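Local coordinates for uncharacterized protein (Treponema denticola ATCC 35404, PDB 6R9N), which senses oxygen and Fe(II) for bacterial chemotaxis, holding a di-iron centre in a metallo-beta-lactamase-like fold and stabilising an iron-peroxy species, at residues 36-41 with 221-226; 49-54 with 76-81; 55-60 with 90-95. One frame throughout, in Å; residues are numbered along the deposited sequence.

Contact 1. Residues 36-41 with 221-226; sequences MQYLIV and IAPQHG. With FE (Fe (III) ion), chain C.
Two hydrogen bonds, both ending on backbone carbonyls of the iron-binding loop, fasten the start of strand 38-42 to residues 221-226. Met-36 N donates to Gln-224 O over 2.8 Å, with an N-H...O angle of 158°; the donor stands above the carbonyl plane. Tyr-38 OH gives its proton to Pro-223 O, also at 2.8 Å but in the plane of that carbonyl, and the same oxygen lies at the edge of the tyrosine ring. Successive carbonyls of the loop are thus gripped by a main-chain N-H and by a phenol.

Apolar contacts fill in around these bonds. The methyl of Ala-222, on strand 220-222, packs 3.6 Å from Tyr-38 CZ. The Met-36 side chain leaves with CG anti to the carbonyl carbon (chi1 -52°) and bends at both later torsions, so that it curls along Gly-226 and brings CE to 3.3 Å from Gly-226 O. Gly-226 has phi near 88°, where a side chain would collide with the preceding carbonyl.

In the metallo-beta-lactamase fold two sheets pack face to face with the metals at one edge, and here the loop of one sheet is held by a strand of the other. Trp-21 and Phe-164 add their rings around Tyr-38.

Metal coordination occupies the far side of the loop. Gln-224 OE1 binds the iron at 2.3 Å and His-225 NE2 at 2.2 Å, in a site completed within the protein by Asp-84 and Asp-167. The other imidazole nitrogen, His-225 ND1, is hydrogen-bonded to Gln-34 O, which fixes the ring's rotation. Gln-224 NE2 makes a weak 3.4 Å bond to a water that probably also donates to Gln-37 OE1.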
loop_
_atom_site.group_PDB
_atom_site.type_symbol
_atom_site.label_atom_id
_atom_site.label_comp_id
_atom_site.label_asym_id
_atom_site.label_seq_id
_atom_site.Cartn_x
_atom_site.Cartn_y
_atom_site.Cartn_z
ATOM N N MET A 36 14.278 7.464 -2.807
ATOM C CA MET A 36 14.764 8.843 -2.827
ATOM C C MET A 36 14.034 9.646 -1.761
ATOM O O MET A 36 12.804 9.606 -1.699
ATOM C CB MET A 36 14.558 9.491 -4.197
ATOM C CG MET A 36 15.111 8.668 -5.372
ATOM S SD MET A 36 16.820 9.114 -5.669
ATOM C CE MET A 36 16.571 10.666 -6.548
ATOM N N GLN A 37 14.785 10.372 -0.930
ATOM C CA GLN A 37 14.235 11.221 0.123
ATOM C C GLN A 37 14.506 12.677 -0.208
ATOM O O GLN A 37 15.576 13.014 -0.722
ATOM C CB GLN A 37 14.852 10.909 1.491
ATOM C CG GLN A 37 14.408 9.612 2.109
ATOM C CD GLN A 37 15.100 8.442 1.458
ATOM O OE1 GLN A 37 14.456 7.479 1.025
ATOM N NE2 GLN A 37 16.423 8.532 1.348
ATOM N N TYR A 38 13.546 13.544 0.102
ATOM C CA TYR A 38 13.683 14.952 -0.232
ATOM C C TYR A 38 13.436 15.832 0.986
ATOM O O TYR A 38 12.756 15.444 1.939
ATOM C CB TYR A 38 12.746 15.339 -1.371
ATOM C CG TYR A 38 13.013 14.561 -2.642
ATOM C CD1 TYR A 38 13.966 14.994 -3.573
ATOM C CD2 TYR A 38 12.311 13.387 -2.915
ATOM C CE1 TYR A 38 14.199 14.280 -4.739
ATOM C CE2 TYR A 38 12.535 12.671 -4.076
ATOM C CZ TYR A 38 13.468 13.115 -4.980
ATOM O OH TYR A 38 13.658 12.380 -6.124
ATOM N N LEU A 39 14.049 17.014 0.957
ATOM C CA LEU A 39 13.914 17.996 2.021
ATOM C C LEU A 39 13.668 19.351 1.383
ATOM O O LEU A 39 14.348 19.721 0.418
ATOM C CB LEU A 39 15.161 18.038 2.910
ATOM C CG LEU A 39 15.235 19.120 3.994
ATOM C CD1 LEU A 39 14.257 18.818 5.115
ATOM C CD2 LEU A 39 16.664 19.225 4.555
ATOM N N ILE A 40 12.665 20.059 1.885
ATOM C CA ILE A 40 12.446 21.464 1.574
ATOM C C ILE A 40 12.789 22.272 2.814
ATOM O O ILE A 40 12.370 21.920 3.922
ATOM C CB ILE A 40 11.008 21.722 1.110
ATOM C CG1 ILE A 40 10.775 21.016 -0.226
ATOM C CG2 ILE A 40 10.740 23.216 1.001
ATOM C CD1 ILE A 40 9.322 20.742 -0.528
ATOM N N VAL A 41 13.595 23.319 2.637
ATOM C CA VAL A 41 13.938 24.255 3.699
ATOM C C VAL A 41 13.403 25.614 3.282
ATOM O O VAL A 41 13.588 26.028 2.133
ATOM C CB VAL A 41 15.463 24.308 3.938
ATOM C CG1 VAL A 41 15.826 25.379 4.972
ATOM C CG2 VAL A 41 15.989 22.946 4.367
ATOM N N ILE A 221 10.365 16.705 -12.329
ATOM C CA ILE A 221 9.571 15.661 -11.702
ATOM C C ILE A 221 10.534 14.762 -10.936
ATOM O O ILE A 221 11.379 14.088 -11.542
ATOM C CB ILE A 221 8.750 14.868 -12.735
ATOM C CG1 ILE A 221 7.685 15.782 -13.355
ATOM C CG2 ILE A 221 8.113 13.632 -12.086
ATOM C CD1 ILE A 221 6.836 15.146 -14.453
ATOM N N ALA A 222 10.405 14.747 -9.603
ATOM C CA ALA A 222 11.326 14.020 -8.736
ATOM C C ALA A 222 10.602 12.852 -8.090
ATOM O O ALA A 222 9.820 13.058 -7.153
ATOM C CB ALA A 222 11.907 14.942 -7.664
ATOM N N PRO A 223 10.847 11.625 -8.526
ATOM C CA PRO A 223 10.105 10.478 -8.009
ATOM C C PRO A 223 10.715 9.918 -6.728
ATOM O O PRO A 223 11.819 10.275 -6.309
ATOM C CB PRO A 223 10.201 9.459 -9.160
ATOM C CG PRO A 223 11.547 9.754 -9.795
ATOM C CD PRO A 223 11.816 11.250 -9.577
ATOM N N GLN A 224 9.957 9.023 -6.108
ATOM C CA GLN A 224 10.387 8.347 -4.898
ATOM C C GLN A 224 11.424 7.259 -5.176
ATOM O O GLN A 224 12.025 6.746 -4.227
ATOM C CB GLN A 224 9.143 7.777 -4.192
ATOM C CG GLN A 224 9.303 7.469 -2.724
ATOM C CD GLN A 224 8.949 6.033 -2.420
ATOM O OE1 GLN A 224 7.975 5.486 -2.969
ATOM N NE2 GLN A 224 9.732 5.402 -1.538
ATOM N N HIS A 225 11.645 6.897 -6.445
ATOM C CA HIS A 225 12.694 5.957 -6.843
ATOM C C HIS A 225 13.328 6.417 -8.149
ATOM O O HIS A 225 12.617 6.705 -9.115
ATOM C CB HIS A 225 12.161 4.526 -7.055
ATOM C CG HIS A 225 11.219 4.050 -5.992
ATOM N ND1 HIS A 225 11.652 3.427 -4.840
ATOM C CD2 HIS A 225 9.865 4.072 -5.922
ATOM C CE1 HIS A 225 10.609 3.099 -4.101
ATOM N NE2 HIS A 225 9.514 3.491 -4.729
ATOM N N GLY A 226 14.659 6.469 -8.187
ATOM C CA GLY A 226 15.366 6.699 -9.431
ATOM C C GLY A 226 15.572 8.162 -9.732
ATOM O O GLY A 226 15.155 9.056 -8.992
HETATM FE FE FE C . 7.536 3.344 -3.729
HETATM O O HOH W 1 11.546 7.609 0.326
#

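Contact 2. Residues 49-54 with 76-81; sequences LDPGGV and IFFSHQ. With FE (Fe (III) ion), chain D.
Parallel strands 45-49 and 73-77, neighbours in one sheet of the metallo-beta-lactamase-like fold, lie side by side here; the chain after 73-77 runs on to the di-iron site, and that after 45-49 turns away toward helix 57-65. Backbone pairing sets the register: Leu-49 bridges Phe-77, and Asp-50 N donates to Phe-77 O at 2.9 Å, nearly along the C=O axis.

Past the Leu-49/Phe-77 bridge the Asp-50 carboxylate takes over, holding Ser-79 with two bonds, both on syn lone pairs. OD1 accepts from Ser-79 N at 2.7 Å, and OD2 from Ser-79 OG at 2.6 Å. The serine hydroxyl sits between its own N and carbonyl carbon (chi1 63°), which turns it to the carboxylate.

Apolar packing flanks this polar pair. Leu-49 CD2 lies 3.6 Å from Phe-77 CB, both residues facing Phe-164 of the other sheet, while Pro-51 CD meets Phe-78 CE1 at 3.5 Å, crossing it at about a right angle.

Ser-79 is second-shell, with Asp-50 behind it, a relay that probably polarises the imidazole: His-80 binds iron through NE2 (2.4 Å), and its ND1 donates in the ring plane to Ser-79 OG at 2.8 Å.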
loop_
_atom_site.group_PDB
_atom_site.type_symbol
_atom_site.label_atom_id
_atom_site.label_comp_id
_atom_site.label_asym_id
_atom_site.label_seq_id
_atom_site.Cartn_x
_atom_site.Cartn_y
_atom_site.Cartn_z
ATOM N N LEU A 49 10.052 14.864 2.839
ATOM C CA LEU A 49 9.238 14.110 1.889
ATOM C C LEU A 49 9.629 12.634 1.883
ATOM O O LEU A 49 10.787 12.293 1.607
ATOM C CB LEU A 49 9.371 14.683 0.478
ATOM C CG LEU A 49 9.056 16.155 0.241
ATOM C CD1 LEU A 49 8.847 16.429 -1.227
ATOM C CD2 LEU A 49 7.840 16.579 1.015
ATOM N N ASP A 50 8.634 11.761 2.129
ATOM C CA ASP A 50 8.731 10.300 2.097
ATOM C C ASP A 50 10.047 9.816 2.688
ATOM O O ASP A 50 10.899 9.261 1.980
ATOM C CB ASP A 50 8.561 9.783 0.669
ATOM C CG ASP A 50 7.108 9.767 0.238
ATOM O OD1 ASP A 50 6.281 10.421 0.925
ATOM O OD2 ASP A 50 6.786 9.101 -0.779
ATOM N N PRO A 51 10.258 10.040 3.981
ATOM C CA PRO A 51 11.529 9.691 4.605
ATOM C C PRO A 51 11.676 8.213 4.911
ATOM O O PRO A 51 12.676 7.831 5.525
ATOM C CB PRO A 51 11.476 10.508 5.900
ATOM C CG PRO A 51 10.015 10.417 6.284
ATOM C CD PRO A 51 9.236 10.387 4.986
ATOM N N GLY A 52 10.727 7.388 4.475
ATOM C CA GLY A 52 10.647 6.038 4.989
ATOM C C GLY A 52 11.881 5.221 4.695
ATOM O O GLY A 52 12.638 5.473 3.759
ATOM N N GLY A 53 12.033 4.185 5.510
ATOM C CA GLY A 53 13.239 3.399 5.545
ATOM C C GLY A 53 13.823 3.511 6.937
ATOM O O GLY A 53 14.596 4.433 7.225
ATOM N N VAL A 54 13.427 2.589 7.819
ATOM C CA VAL A 54 13.984 2.529 9.167
ATOM C C VAL A 54 15.500 2.352 9.139
ATOM O O VAL A 54 16.178 2.618 10.142
ATOM C CB VAL A 54 13.309 1.392 9.965
ATOM C CG1 VAL A 54 13.971 0.056 9.649
ATOM C CG2 VAL A 54 13.365 1.670 11.448
ATOM N N ILE A 76 6.040 16.596 7.727
ATOM C CA ILE A 76 6.508 15.377 7.083
ATOM C C ILE A 76 5.397 14.916 6.150
ATOM O O ILE A 76 4.251 14.751 6.579
ATOM C CB ILE A 76 6.850 14.290 8.112
ATOM C CG1 ILE A 76 8.041 14.725 8.960
ATOM C CG2 ILE A 76 7.128 12.968 7.429
ATOM C CD1 ILE A 76 8.206 13.898 10.219
ATOM N N PHE A 77 5.728 14.729 4.879
ATOM C CA PHE A 77 4.755 14.402 3.850
ATOM C C PHE A 77 4.934 12.946 3.452
ATOM O O PHE A 77 6.053 12.522 3.154
ATOM C CB PHE A 77 4.930 15.315 2.646
ATOM C CG PHE A 77 4.057 14.964 1.471
ATOM C CD1 PHE A 77 2.788 15.523 1.344
ATOM C CD2 PHE A 77 4.515 14.101 0.479
ATOM C CE1 PHE A 77 1.996 15.231 0.261
ATOM C CE2 PHE A 77 3.727 13.796 -0.609
ATOM C CZ PHE A 77 2.464 14.354 -0.722
ATOM N N PHE A 78 3.842 12.186 3.469
ATOM C CA PHE A 78 3.816 10.792 3.032
ATOM C C PHE A 78 2.972 10.729 1.765
ATOM O O PHE A 78 1.757 10.977 1.817
ATOM C CB PHE A 78 3.191 9.875 4.091
ATOM C CG PHE A 78 4.046 9.621 5.294
ATOM C CD1 PHE A 78 5.317 10.127 5.399
ATOM C CD2 PHE A 78 3.569 8.841 6.323
ATOM C CE1 PHE A 78 6.093 9.871 6.516
ATOM C CE2 PHE A 78 4.344 8.580 7.444
ATOM C CZ PHE A 78 5.608 9.104 7.535
ATOM N N SER A 79 3.593 10.358 0.640
ATOM C CA SER A 79 2.824 10.266 -0.599
ATOM C C SER A 79 1.711 9.223 -0.475
ATOM O O SER A 79 0.610 9.419 -1.005
ATOM C CB SER A 79 3.744 9.950 -1.785
ATOM O OG SER A 79 4.379 8.690 -1.639
ATOM N N HIS A 80 1.963 8.122 0.229
ATOM C CA HIS A 80 0.932 7.088 0.442
ATOM C C HIS A 80 1.397 6.168 1.575
ATOM O O HIS A 80 2.293 6.528 2.347
ATOM C CB HIS A 80 0.625 6.332 -0.865
ATOM C CG HIS A 80 1.803 5.615 -1.455
ATOM N ND1 HIS A 80 2.965 6.261 -1.832
ATOM C CD2 HIS A 80 1.990 4.304 -1.752
ATOM C CE1 HIS A 80 3.813 5.377 -2.337
ATOM N NE2 HIS A 80 3.249 4.184 -2.292
ATOM N N GLN A 81 0.812 4.971 1.654
ATOM C CA GLN A 81 0.886 4.120 2.841
ATOM C C GLN A 81 2.016 3.100 2.815
ATOM O O GLN A 81 2.247 2.438 3.834
ATOM C CB GLN A 81 -0.448 3.370 3.030
ATOM C CG GLN A 81 -0.573 2.048 2.216
ATOM C CD GLN A 81 -0.936 2.279 0.751
ATOM O OE1 GLN A 81 -0.885 3.419 0.253
ATOM N NE2 GLN A 81 -1.305 1.191 0.044
HETATM FE FE FE D . 4.222 2.399 -3.549
#

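Contact 3. Residues 55-60 with 90-95; sequences HLFSRV and ALWLGI
Phe-57 carries this contact, its ring laid with one face on Leu-91 and one edge against Trp-92. Over one face sits Leu-91 CB, 3.7 Å from the ring centroid and 5° off the normal, a well-centred CH-pi contact. An edge of the same ring points into Trp-92: the two form a T-shaped pair with planes at 80° and centroids 4.6 Å apart, in which CE2 lies over the indole and comes to 3.4 Å from Trp-92 CE2. At the far end of the phenyl, Phe-57 CZ meets Ile-95 CD1 tip to tip at 3.4 Å. With CG anti to the backbone N (chi1 167°), the phenyl reaches across to the second helix.

One turn further on, Val-60 comes up to the edge of the indole, its CG1 3.6 Å from Trp-92 CH2. These residues join the first turn of helix 57-65 to helix 89-95, which lie in consecutive beta-alpha-beta crossovers, from strand 45-49 to 73-77 and from 73-77 to 99-103. The packing is apolar, with no hydrogen bond between the segments.

Outside this shell, Trp-92 also rests on Val-61 and Ile-64 of helix 57-65 and on Pro-51 in the preceding loop. Leu-56 is the N-cap residue of that helix, and its carbonyl O accepts from Arg-59 N at 3.0 Å. Val-54 touches Leu-91, and Val-70 packs against Ile-95.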
loop_
_atom_site.group_PDB
_atom_site.type_symbol
_atom_site.label_atom_id
_atom_site.label_comp_id
_atom_site.label_asym_id
_atom_site.label_seq_id
_atom_site.Cartn_x
_atom_site.Cartn_y
_atom_site.Cartn_z
ATOM N N HIS A 55 16.058 1.926 8.008
ATOM C CA HIS A 55 17.490 1.708 7.962
ATOM C C HIS A 55 18.234 2.984 7.576
ATOM O O HIS A 55 17.673 3.918 6.993
ATOM C CB HIS A 55 17.847 0.562 7.022
ATOM C CG HIS A 55 18.948 -0.295 7.553
ATOM N ND1 HIS A 55 20.278 -0.056 7.275
ATOM C CD2 HIS A 55 18.923 -1.348 8.403
ATOM C CE1 HIS A 55 21.022 -0.947 7.906
ATOM N NE2 HIS A 55 20.225 -1.743 8.596
ATOM N N LEU A 56 19.539 2.963 7.854
ATOM C CA LEU A 56 20.289 4.103 8.375
ATOM C C LEU A 56 19.443 5.363 8.522
ATOM O O LEU A 56 19.492 6.285 7.694
ATOM C CB LEU A 56 21.520 4.384 7.507
ATOM C CG LEU A 56 22.574 3.276 7.565
ATOM C CD1 LEU A 56 22.817 2.698 6.176
ATOM C CD2 LEU A 56 23.873 3.769 8.196
ATOM N N PHE A 57 18.647 5.390 9.592
ATOM C CA PHE A 57 17.942 6.603 9.957
ATOM C C PHE A 57 18.951 7.711 10.197
ATOM O O PHE A 57 18.690 8.882 9.907
ATOM C CB PHE A 57 17.094 6.321 11.194
ATOM C CG PHE A 57 16.548 7.542 11.861
ATOM C CD1 PHE A 57 16.924 7.857 13.156
ATOM C CD2 PHE A 57 15.641 8.358 11.215
ATOM C CE1 PHE A 57 16.407 8.977 13.787
ATOM C CE2 PHE A 57 15.129 9.471 11.842
ATOM C CZ PHE A 57 15.510 9.778 13.125
ATOM N N SER A 58 20.145 7.332 10.644
ATOM C CA SER A 58 21.198 8.284 10.932
ATOM C C SER A 58 21.836 8.819 9.664
ATOM O O SER A 58 22.485 9.868 9.705
ATOM C CB SER A 58 22.246 7.628 11.828
ATOM O OG SER A 58 21.762 7.512 13.163
ATOM N N ARG A 59 21.644 8.145 8.531
ATOM C CA ARG A 59 22.124 8.706 7.275
ATOM C C ARG A 59 21.275 9.906 6.877
ATOM O O ARG A 59 21.805 10.966 6.518
ATOM C CB ARG A 59 22.118 7.641 6.176
ATOM C CG ARG A 59 22.821 8.084 4.904
ATOM C CD ARG A 59 22.435 7.246 3.682
ATOM N NE ARG A 59 21.101 7.503 3.115
ATOM N NH1 ARG A 59 21.318 9.803 2.840
ATOM N NH2 ARG A 59 19.392 8.743 2.214
ATOM N N VAL A 60 19.950 9.761 6.949
ATOM C CA VAL A 60 19.066 10.865 6.593
ATOM C C VAL A 60 19.251 12.031 7.557
ATOM O O VAL A 60 19.314 13.194 7.137
ATOM C CB VAL A 60 17.607 10.384 6.562
ATOM C CG1 VAL A 60 16.714 11.440 5.923
ATOM C CG2 VAL A 60 17.501 9.051 5.833
ATOM N N ALA A 90 8.138 6.044 13.326
ATOM C CA ALA A 90 8.341 6.137 14.773
ATOM C C ALA A 90 9.608 6.915 15.109
ATOM O O ALA A 90 9.627 7.703 16.063
ATOM C CB ALA A 90 8.390 4.742 15.396
ATOM N N LEU A 91 10.673 6.723 14.326
ATOM C CA LEU A 91 11.925 7.419 14.600
ATOM C C LEU A 91 11.798 8.922 14.371
ATOM O O LEU A 91 12.365 9.719 15.127
ATOM C CB LEU A 91 13.037 6.845 13.729
ATOM C CG LEU A 91 13.204 5.334 13.846
ATOM C CD1 LEU A 91 14.175 4.842 12.797
ATOM C CD2 LEU A 91 13.676 4.974 15.258
ATOM N N TRP A 92 11.078 9.335 13.326
ATOM C CA TRP A 92 10.958 10.767 13.072
ATOM C C TRP A 92 10.066 11.439 14.104
ATOM O O TRP A 92 10.310 12.596 14.474
ATOM C CB TRP A 92 10.435 11.012 11.658
ATOM C CG TRP A 92 11.392 10.537 10.613
ATOM C CD1 TRP A 92 11.289 9.401 9.854
ATOM C CD2 TRP A 92 12.618 11.163 10.230
ATOM N NE1 TRP A 92 12.373 9.292 9.017
ATOM C CE2 TRP A 92 13.202 10.361 9.229
ATOM C CE3 TRP A 92 13.279 12.326 10.637
ATOM C CZ2 TRP A 92 14.409 10.686 8.628
ATOM C CZ3 TRP A 92 14.490 12.645 10.036
ATOM C CH2 TRP A 92 15.037 11.829 9.044
ATOM N N LEU A 93 9.049 10.726 14.603
ATOM C CA LEU A 93 8.159 11.305 15.608
ATOM C C LEU A 93 8.873 11.568 16.923
ATOM O O LEU A 93 8.441 12.443 17.683
ATOM C CB LEU A 93 6.942 10.392 15.851
ATOM C CG LEU A 93 5.912 10.308 14.720
ATOM C CD1 LEU A 93 4.680 9.526 15.157
ATOM C CD2 LEU A 93 5.518 11.694 14.231
ATOM N N GLY A 94 9.976 10.863 17.187
ATOM C CA GLY A 94 10.672 11.041 18.444
ATOM C C GLY A 94 11.558 12.266 18.485
ATOM O O GLY A 94 11.759 12.842 19.558
ATOM N N ILE A 95 12.105 12.685 17.344
ATOM C CA ILE A 95 13.038 13.809 17.303
ATOM C C ILE A 95 12.447 15.058 16.676
ATOM O O ILE A 95 13.154 16.074 16.568
ATOM C CB ILE A 95 14.342 13.430 16.588
ATOM C CG1 ILE A 95 14.057 12.975 15.162
ATOM C CG2 ILE A 95 15.073 12.362 17.366
ATOM C CD1 ILE A 95 15.308 12.891 14.347
#

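Contacts 1 and 2 are buried beside the di-iron centre and supply ligands to different irons, whereas contact 3 is only partly buried, its centre about 18 Å from the centre of the chain. Contact 1 spans the two sheets and contact 2 joins neighbouring strands of one; they meet where Tyr-38 O probably accepts a hydrogen bond from Leu-49 N and where Asp-50 packs on Gln-224. Both combine polar bonds and metal ligands with apolar packing, while contact 3 between helices is purely apolar. Trp-92 links contact 3 to contact 2 by packing on Ile-76 as well, and residues 55-60 follow directly on 49-54.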